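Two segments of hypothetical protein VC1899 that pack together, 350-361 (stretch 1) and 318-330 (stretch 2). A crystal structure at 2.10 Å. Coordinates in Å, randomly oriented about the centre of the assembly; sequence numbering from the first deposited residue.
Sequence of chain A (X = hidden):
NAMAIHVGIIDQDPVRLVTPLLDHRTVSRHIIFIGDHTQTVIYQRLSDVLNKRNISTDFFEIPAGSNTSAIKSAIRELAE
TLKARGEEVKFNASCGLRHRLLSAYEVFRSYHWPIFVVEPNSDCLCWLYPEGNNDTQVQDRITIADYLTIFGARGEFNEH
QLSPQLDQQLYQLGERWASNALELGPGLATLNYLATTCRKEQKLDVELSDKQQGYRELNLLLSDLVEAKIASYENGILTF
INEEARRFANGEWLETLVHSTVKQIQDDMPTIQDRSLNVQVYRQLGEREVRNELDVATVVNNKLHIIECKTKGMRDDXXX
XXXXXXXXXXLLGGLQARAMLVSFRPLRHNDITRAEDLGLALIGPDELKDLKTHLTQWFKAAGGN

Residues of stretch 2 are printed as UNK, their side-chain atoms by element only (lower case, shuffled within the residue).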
ATOM      1  N   ASN A 350      -2.565 -10.850 -23.858  1.00 35.68           N
ATOM      2  CA  ASN A 350      -1.198 -10.841 -23.401  1.00 37.73           C
ATOM      3  C   ASN A 350      -1.052 -10.325 -22.011  1.00 37.56           C
ATOM      4  O   ASN A 350      -0.342 -10.922 -21.178  1.00 37.88           O
ATOM      5  CB  ASN A 350      -0.400  -9.874 -24.261  1.00 40.54           C
ATOM      6  CG  ASN A 350      -0.050 -10.452 -25.580  1.00 44.21           C
ATOM      7  OD1 ASN A 350       0.473 -11.578 -25.652  1.00 46.52           O
ATOM      8  ND2 ASN A 350      -0.345  -9.708 -26.659  1.00 44.77           N
ATOM      9  N   ASP A 351      -1.660  -9.165 -21.790  1.00 35.89           N
ATOM     10  CA  ASP A 351      -1.464  -8.454 -20.563  1.00 36.94           C
ATOM     11  C   ASP A 351      -2.337  -9.027 -19.463  1.00 34.99           C
ATOM     12  O   ASP A 351      -1.995  -8.969 -18.277  1.00 34.23           O
ATOM     13  CB  ASP A 351      -1.660  -6.957 -20.759  1.00 39.41           C
ATOM     14  CG  ASP A 351      -0.540  -6.352 -21.603  1.00 42.32           C
ATOM     15  OD1 ASP A 351       0.666  -6.584 -21.305  1.00 41.83           O
ATOM     16  OD2 ASP A 351      -0.881  -5.658 -22.588  1.00 45.44           O
ATOM     17  N   ILE A 352      -3.447  -9.600 -19.870  1.00 31.42           N
ATOM     18  CA  ILE A 352      -4.268 -10.352 -18.953  1.00 29.91           C
ATOM     19  C   ILE A 352      -3.534 -11.588 -18.425  1.00 29.21           C
ATOM     20  O   ILE A 352      -3.394 -11.787 -17.215  1.00 29.39           O
ATOM     21  CB  ILE A 352      -5.581 -10.738 -19.610  1.00 27.10           C
ATOM     22  CG1 ILE A 352      -6.333  -9.445 -19.975  1.00 27.55           C
ATOM     23  CG2 ILE A 352      -6.405 -11.550 -18.652  1.00 27.05           C
ATOM     24  CD1 ILE A 352      -7.694  -9.681 -20.624  1.00 26.93           C
ATOM     25  N   THR A 353      -3.072 -12.409 -19.345  1.00 28.98           N
ATOM     26  CA  THR A 353      -2.278 -13.573 -19.020  1.00 27.44           C
ATOM     27  C   THR A 353      -1.033 -13.158 -18.228  1.00 27.08           C
ATOM     28  O   THR A 353      -0.639 -13.817 -17.299  1.00 28.76           O
ATOM     29  CB  THR A 353      -1.935 -14.309 -20.297  1.00 27.74           C
ATOM     30  OG1 THR A 353      -3.161 -14.795 -20.889  1.00 24.62           O
ATOM     31  CG2 THR A 353      -0.953 -15.488 -19.986  1.00 29.28           C
ATOM     32  N   ARG A 354      -0.442 -12.032 -18.549  1.00 25.50           N
ATOM     33  CA  ARG A 354       0.725 -11.612 -17.841  1.00 24.28           C
ATOM     34  C   ARG A 354       0.438 -11.172 -16.392  1.00 25.88           C
ATOM     35  O   ARG A 354       1.228 -11.481 -15.483  1.00 24.13           O
ATOM     36  CB  ARG A 354       1.369 -10.490 -18.566  1.00 25.07           C
ATOM     37  CG  ARG A 354       2.591  -9.992 -17.907  1.00 29.04           C
ATOM     38  CD  ARG A 354       3.683  -9.877 -18.970  1.00 33.23           C
ATOM     39  NE  ARG A 354       3.802  -8.523 -19.457  1.00 38.37           N
ATOM     40  CZ  ARG A 354       4.318  -8.196 -20.629  1.00 38.36           C
ATOM     41  NH1 ARG A 354       4.757  -9.151 -21.433  1.00 39.55           N
ATOM     42  NH2 ARG A 354       4.374  -6.921 -20.987  1.00 39.45           N
ATOM     43  N   ALA A 355      -0.643 -10.406 -16.197  1.00 24.06           N
ATOM     44  CA  ALA A 355      -1.111 -10.011 -14.879  1.00 24.36           C
ATOM     45  C   ALA A 355      -1.396 -11.261 -14.007  1.00 25.71           C
ATOM     46  O   ALA A 355      -1.031 -11.302 -12.826  1.00 25.89           O
ATOM     47  CB  ALA A 355      -2.351  -9.066 -14.992  1.00 22.28           C
ATOM     48  N   GLU A 356      -2.033 -12.273 -14.582  1.00 27.17           N
ATOM     49  CA  GLU A 356      -2.266 -13.523 -13.892  1.00 31.86           C
ATOM     50  C   GLU A 356      -0.959 -14.247 -13.476  1.00 32.77           C
ATOM     51  O   GLU A 356      -0.777 -14.622 -12.311  1.00 33.23           O
ATOM     52  CB  GLU A 356      -3.150 -14.437 -14.731  1.00 32.99           C
ATOM     53  CG  GLU A 356      -3.594 -15.684 -13.967  1.00 37.21           C
ATOM     54  CD  GLU A 356      -4.161 -16.815 -14.849  1.00 38.16           C
ATOM     55  OE1 GLU A 356      -4.345 -16.615 -16.079  1.00 40.78           O
ATOM     56  OE2 GLU A 356      -4.432 -17.910 -14.293  1.00 40.66           O
ATOM     57  N   ASP A 357      -0.033 -14.388 -14.421  1.00 33.73           N
ATOM     58  CA  ASP A 357       1.313 -14.932 -14.189  1.00 32.67           C
ATOM     59  C   ASP A 357       2.031 -14.229 -13.018  1.00 29.99           C
ATOM     60  O   ASP A 357       2.628 -14.885 -12.166  1.00 26.42           O
ATOM     61  CB  ASP A 357       2.165 -14.762 -15.470  1.00 36.30           C
ATOM     62  CG  ASP A 357       3.433 -15.606 -15.444  1.00 39.66           C
ATOM     63  OD1 ASP A 357       3.360 -16.721 -14.860  1.00 39.91           O
ATOM     64  OD2 ASP A 357       4.483 -15.152 -15.991  1.00 40.56           O
ATOM     65  N   LEU A 358       1.989 -12.902 -13.012  1.00 25.53           N
ATOM     66  CA  LEU A 358       2.560 -12.075 -11.948  1.00 24.56           C
ATOM     67  C   LEU A 358       1.701 -11.935 -10.650  1.00 22.41           C
ATOM     68  O   LEU A 358       2.140 -11.300  -9.707  1.00 21.47           O
ATOM     69  CB  LEU A 358       2.823 -10.662 -12.494  1.00 23.08           C
ATOM     70  CG  LEU A 358       4.169 -10.329 -13.194  1.00 27.22           C
ATOM     71  CD1 LEU A 358       5.049 -11.538 -13.473  1.00 26.20           C
ATOM     72  CD2 LEU A 358       4.065  -9.385 -14.427  1.00 24.87           C
ATOM     73  N   GLY A 359       0.468 -12.440 -10.621  1.00 21.53           N
ATOM     74  CA  GLY A 359      -0.380 -12.274  -9.425  1.00 19.21           C
ATOM     75  C   GLY A 359      -0.913 -10.850  -9.228  1.00 21.63           C
ATOM     76  O   GLY A 359      -1.107 -10.409  -8.089  1.00 23.83           O
ATOM     77  N   LEU A 360      -1.165 -10.116 -10.327  1.00 21.27           N
ATOM     78  CA  LEU A 360      -1.655  -8.713 -10.241  1.00 20.32           C
ATOM     79  C   LEU A 360      -3.135  -8.786 -10.542  1.00 19.07           C
ATOM     80  O   LEU A 360      -3.568  -9.514 -11.446  1.00 19.45           O
ATOM     81  CB  LEU A 360      -0.944  -7.769 -11.276  1.00 19.56           C
ATOM     82  CG  LEU A 360       0.548  -7.545 -10.983  1.00 21.22           C
ATOM     83  CD1 LEU A 360       1.334  -6.882 -12.194  1.00 21.65           C
ATOM     84  CD2 LEU A 360       0.687  -6.693  -9.772  1.00 20.06           C
ATOM     85  N   ALA A 361      -3.935  -8.048  -9.787  1.00 19.20           N
ATOM     86  CA  ALA A 361      -5.371  -8.044 -10.061  1.00 16.49           C
ATOM     87  C   ALA A 361      -5.636  -7.019 -11.185  1.00 18.29           C
ATOM     88  O   ALA A 361      -4.866  -6.065 -11.363  1.00 16.07           O
ATOM     89  CB  ALA A 361      -6.133  -7.653  -8.747  1.00 17.48           C
ATOM     90  N   UNK A 318       6.600  -4.555 -25.836  1.00 48.18           N
ATOM     91  CA  UNK A 318       7.569  -4.461 -24.724  1.00 45.89           C
ATOM     92  C   UNK A 318       7.161  -3.493 -23.606  1.00 45.33           C
ATOM     93  O   UNK A 318       7.974  -2.673 -23.157  1.00 45.89           O
ATOM     94  N   UNK A 319       5.899  -3.572 -23.158  1.00 43.97           N
ATOM     95  CA  UNK A 319       5.357  -2.634 -22.154  1.00 42.02           C
ATOM     96  C   UNK A 319       5.796  -2.995 -20.720  1.00 40.03           C
ATOM     97  O   UNK A 319       5.781  -4.155 -20.338  1.00 37.86           O
ATOM     98  c   UNK A 319       3.278  -1.265 -21.615  1.00 43.38           C
ATOM     99  o   UNK A 319       3.093  -1.204 -20.359  1.00 41.61           O
ATOM    100  c   UNK A 319       3.832  -2.548 -22.251  1.00 41.87           C
ATOM    101  o   UNK A 319       3.036  -0.306 -22.393  1.00 42.76           O
ATOM    102  N   UNK A 320       6.176  -1.993 -19.937  1.00 39.76           N
ATOM    103  CA  UNK A 320       6.776  -2.231 -18.630  1.00 39.09           C
ATOM    104  C   UNK A 320       5.778  -2.124 -17.471  1.00 36.63           C
ATOM    105  O   UNK A 320       6.154  -2.386 -16.336  1.00 36.58           O
ATOM    106  c   UNK A 320       7.619   0.112 -17.962  1.00 42.46           C
ATOM    107  o   UNK A 320       8.494   0.857 -17.434  1.00 43.84           O
ATOM    108  c   UNK A 320       8.005  -1.311 -18.404  1.00 40.29           C
ATOM    109  o   UNK A 320       6.451   0.509 -18.149  1.00 42.99           O
ATOM    110  N   UNK A 321       4.527  -1.735 -17.766  1.00 32.42           N
ATOM    111  CA  UNK A 321       3.515  -1.386 -16.727  1.00 28.38           C
ATOM    112  C   UNK A 321       3.357  -2.458 -15.599  1.00 25.12           C
ATOM    113  O   UNK A 321       3.386  -2.141 -14.418  1.00 22.92           O
ATOM    114  c   UNK A 321       1.066  -0.971 -16.310  1.00 24.24           C
ATOM    115  o   UNK A 321       2.190   0.206 -18.064  1.00 28.41           O
ATOM    116  c   UNK A 321       2.115  -1.063 -17.366  1.00 27.08           C
ATOM    117  N   UNK A 322       3.180  -3.699 -16.021  1.00 22.60           N
ATOM    118  CA  UNK A 322       2.879  -4.817 -15.169  1.00 24.42           C
ATOM    119  C   UNK A 322       4.130  -5.374 -14.443  1.00 25.60           C
ATOM    120  O   UNK A 322       4.030  -5.760 -13.284  1.00 25.28           O
ATOM    121  c   UNK A 322       2.214  -5.912 -15.992  1.00 22.17           C
ATOM    122  c   UNK A 322       0.824  -5.534 -16.518  1.00 24.09           C
ATOM    123  c   UNK A 322       0.332  -6.750 -17.235  1.00 23.32           C
ATOM    124  c   UNK A 322      -0.161  -5.210 -15.380  1.00 22.56           C
ATOM    125  N   UNK A 323       5.270  -5.462 -15.135  1.00 23.80           N
ATOM    126  CA  UNK A 323       6.556  -5.819 -14.491  1.00 24.11           C
ATOM    127  C   UNK A 323       6.971  -4.812 -13.451  1.00 23.55           C
ATOM    128  O   UNK A 323       7.477  -5.177 -12.370  1.00 23.11           O
ATOM    129  o   UNK A 323       7.076 -10.091 -19.111  1.00 28.05           O
ATOM    130  c   UNK A 323       7.307  -9.340 -16.841  1.00 25.35           C
ATOM    131  c   UNK A 323       7.252  -7.775 -18.645  1.00 25.64           C
ATOM    132  c   UNK A 323       7.463  -8.275 -15.966  1.00 25.10           C
ATOM    133  c   UNK A 323       7.671  -5.875 -15.512  1.00 24.41           C
ATOM    134  c   UNK A 323       7.205  -9.069 -18.174  1.00 25.56           C
ATOM    135  c   UNK A 323       7.522  -6.976 -16.430  1.00 24.47           C
ATOM    136  c   UNK A 323       7.414  -6.741 -17.782  1.00 25.27           C
ATOM    137  N   UNK A 324       6.784  -3.538 -13.801  1.00 21.26           N
ATOM    138  CA  UNK A 324       7.069  -2.464 -12.877  1.00 21.14           C
ATOM    139  C   UNK A 324       6.129  -2.460 -11.681  1.00 22.33           C
ATOM    140  O   UNK A 324       6.569  -2.243 -10.562  1.00 22.54           O
ATOM    141  c   UNK A 324       6.913   1.310 -13.334  1.00 26.19           C
ATOM    142  c   UNK A 324       7.660   2.523 -12.876  1.00 29.02           C
ATOM    143  n   UNK A 324       7.122   3.091 -11.593  1.00 33.69           N
ATOM    144  c   UNK A 324       7.362   0.009 -12.671  1.00 23.51           C
ATOM    145  c   UNK A 324       7.004  -1.121 -13.574  1.00 20.82           C
ATOM    146  N   UNK A 325       4.828  -2.645 -11.915  1.00 23.25           N
ATOM    147  CA  UNK A 325       3.866  -2.691 -10.784  1.00 22.45           C
ATOM    148  C   UNK A 325       4.215  -3.809  -9.802  1.00 21.40           C
ATOM    149  O   UNK A 325       4.315  -3.556  -8.619  1.00 21.67           O
ATOM    150  c   UNK A 325       1.262  -2.825 -10.242  1.00 23.00           C
ATOM    151  c   UNK A 325       2.416  -2.846 -11.270  1.00 22.43           C
ATOM    152  c   UNK A 325      -0.113  -2.936 -10.963  1.00 20.87           C
ATOM    153  c   UNK A 325       1.299  -1.599  -9.324  1.00 19.86           C
ATOM    154  N   UNK A 326       4.408  -5.024 -10.294  1.00 22.33           N
ATOM    155  CA  UNK A 326       4.826  -6.142  -9.468  1.00 26.57           C
ATOM    156  C   UNK A 326       6.126  -5.881  -8.675  1.00 26.55           C
ATOM    157  O   UNK A 326       6.323  -6.358  -7.534  1.00 23.62           O
ATOM    158  c   UNK A 326       6.221  -9.553  -9.944  1.00 40.76           C
ATOM    159  o   UNK A 326       6.059 -10.785  -9.712  1.00 43.30           O
ATOM    160  c   UNK A 326       5.185  -8.581  -9.453  1.00 36.50           C
ATOM    161  c   UNK A 326       5.065  -7.371 -10.324  1.00 29.79           C
ATOM    162  o   UNK A 326       7.197  -9.090 -10.587  1.00 44.56           O
ATOM    163  N   UNK A 327       7.030  -5.154  -9.307  1.00 25.72           N
ATOM    164  CA  UNK A 327       8.282  -4.852  -8.703  1.00 25.62           C
ATOM    165  C   UNK A 327       8.128  -3.820  -7.559  1.00 25.72           C
ATOM    166  O   UNK A 327       8.829  -3.883  -6.544  1.00 26.01           O
ATOM    167  c   UNK A 327       9.200  -4.346  -9.784  1.00 27.32           C
ATOM    168  o   UNK A 327      10.147  -3.505  -9.207  1.00 31.47           O
ATOM    169  N   UNK A 328       7.266  -2.841  -7.738  1.00 24.64           N
ATOM    170  CA  UNK A 328       6.970  -1.913  -6.667  1.00 26.92           C
ATOM    171  C   UNK A 328       6.321  -2.616  -5.444  1.00 27.93           C
ATOM    172  O   UNK A 328       6.712  -2.430  -4.299  1.00 28.92           O
ATOM    173  c   UNK A 328       7.635   0.897  -7.155  1.00 26.23           C
ATOM    174  c   UNK A 328       5.530   1.060  -8.456  1.00 29.80           C
ATOM    175  c   UNK A 328       6.007  -0.886  -7.185  1.00 27.64           C
ATOM    176  c   UNK A 328       6.682   0.162  -8.034  1.00 27.43           C
ATOM    177  N   UNK A 329       5.350  -3.453  -5.734  1.00 27.73           N
ATOM    178  CA  UNK A 329       4.631  -4.215  -4.747  1.00 28.32           C
ATOM    179  C   UNK A 329       5.636  -4.942  -3.787  1.00 28.02           C
ATOM    180  O   UNK A 329       5.702  -4.665  -2.571  1.00 25.64           O
ATOM    181  n   UNK A 329       2.528  -8.158  -6.007  1.00 28.85           N
ATOM    182  c   UNK A 329       3.747  -5.147  -5.559  1.00 25.93           C
ATOM    183  n   UNK A 329       2.112  -9.884  -7.473  1.00 31.57           N
ATOM    184  c   UNK A 329       2.864  -6.106  -4.788  1.00 28.01           C
ATOM    185  n   UNK A 329       4.207  -9.614  -6.532  1.00 32.91           N
ATOM    186  c   UNK A 329       2.940  -9.227  -6.665  1.00 30.77           C
ATOM    187  c   UNK A 329       3.382  -7.446  -5.107  1.00 28.37           C
ATOM    188  N   UNK A 330       6.471  -5.803  -4.367  1.00 29.09           N
ATOM    189  CA  UNK A 330       7.531  -6.516  -3.647  1.00 29.91           C
ATOM    190  C   UNK A 330       8.408  -5.614  -2.801  1.00 29.14           C
ATOM    191  O   UNK A 330       8.540  -5.806  -1.591  1.00 31.19           O
ATOM    192  c   UNK A 330       8.385  -7.303  -4.654  1.00 32.21           C
ATOM    193  o   UNK A 330       6.535  -8.895  -4.824  1.00 36.24           O
ATOM    194  o   UNK A 330       7.909  -8.700  -6.604  1.00 35.05           O
ATOM    195  c   UNK A 330       7.555  -8.380  -5.419  1.00 35.59           C
TER
HETATM  196  O   HOH W   1       4.269  -5.135 -18.448  1.00 29.31           O
HETATM  197  O   HOH W   2      -0.809  -8.763  -6.210  1.00 18.15           O

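Position 318 has no side-chain atoms: Gly318, with a positive phi that favours glycine. Position 319 carries two carbons, the second bearing two oxygens, the pattern of Asp319. Its OD1 accepts from the backbone N of position 321 at 3.0 Å, a capping bond at the turn that leads into the helix. Position 320 repeats that pattern but points away from stretch 1: Asp320.

Position 321 has one carbon bearing an oxygen and a carbon, hence Thr321, whose OG1 gives a second bond to Asp319 OD1, at 2.8 Å. At position 322 four carbons fork at the second, which makes it Leu322. It is the knob of the contact, seated among Asp351, Arg354, Ala355 and Leu358, with CD1 4.2 Å from Ala355 CB and CD2 3.9 Å from Leu360 CD1.

Position 323 shows one carbon and a six-carbon ring bearing an oxygen: Tyr323. Its CA-to-CB bond points sideways, yet the ring end reaches back, placing OH 3.4 Å from Arg354 CD and over one face of that guanidinium, while CD1 lies 3.9 Å from Leu358 CD2. Position 324, four carbons in a row ending in nitrogen, is Lys324, directed away.

Position 325 is again four carbons forked at the second, Leu325; its CG meets Leu360 CD2 at 3.9 Å. Position 326 has three carbons, the last with two oxygens: Glu326, whose CD packs 3.9 Å from Leu358 CG. Position 327, one carbon and one oxygen, is Ser327, and position 328, a forked four-carbon chain, is Leu328; both are out of reach of stretch 1.

Position 329 runs three carbons, a nitrogen, then a carbon with two more nitrogens: Arg329. Its NH2 donates to Leu358 O at 2.6 Å and weakly to Gly359 O at 3.3 Å, both carbonyls lying at the guanidinium edge. Position 330, two carbons and two oxygens, is Asp330; its OD1 accepts from Arg329 NH1 at 3.0 Å within a salt bridge.

Two helices run nearly parallel, 18° apart with axes 10.2 Å at closest approach, and Leu322 sits as a knob in a hole formed by four residues of stretch 1. Leu358 continues the apolar seam from the last turn, and Leu360, beyond Gly359, carries it on against Leu322 and Leu325; Gly359 has positive phi in a Schellman motif. Carbonyls at that end receive the arginine. At the other end a water donates to Asp319 O (2.6 Å) and accepts from Leu322 N (3.0 Å) and Arg354 NH2 (3.1 Å), linking the backbone of Asp319 and Leu322 to the Arg354 side chain.

Stretch 2 (318-330) GDDTLYKLESLRD
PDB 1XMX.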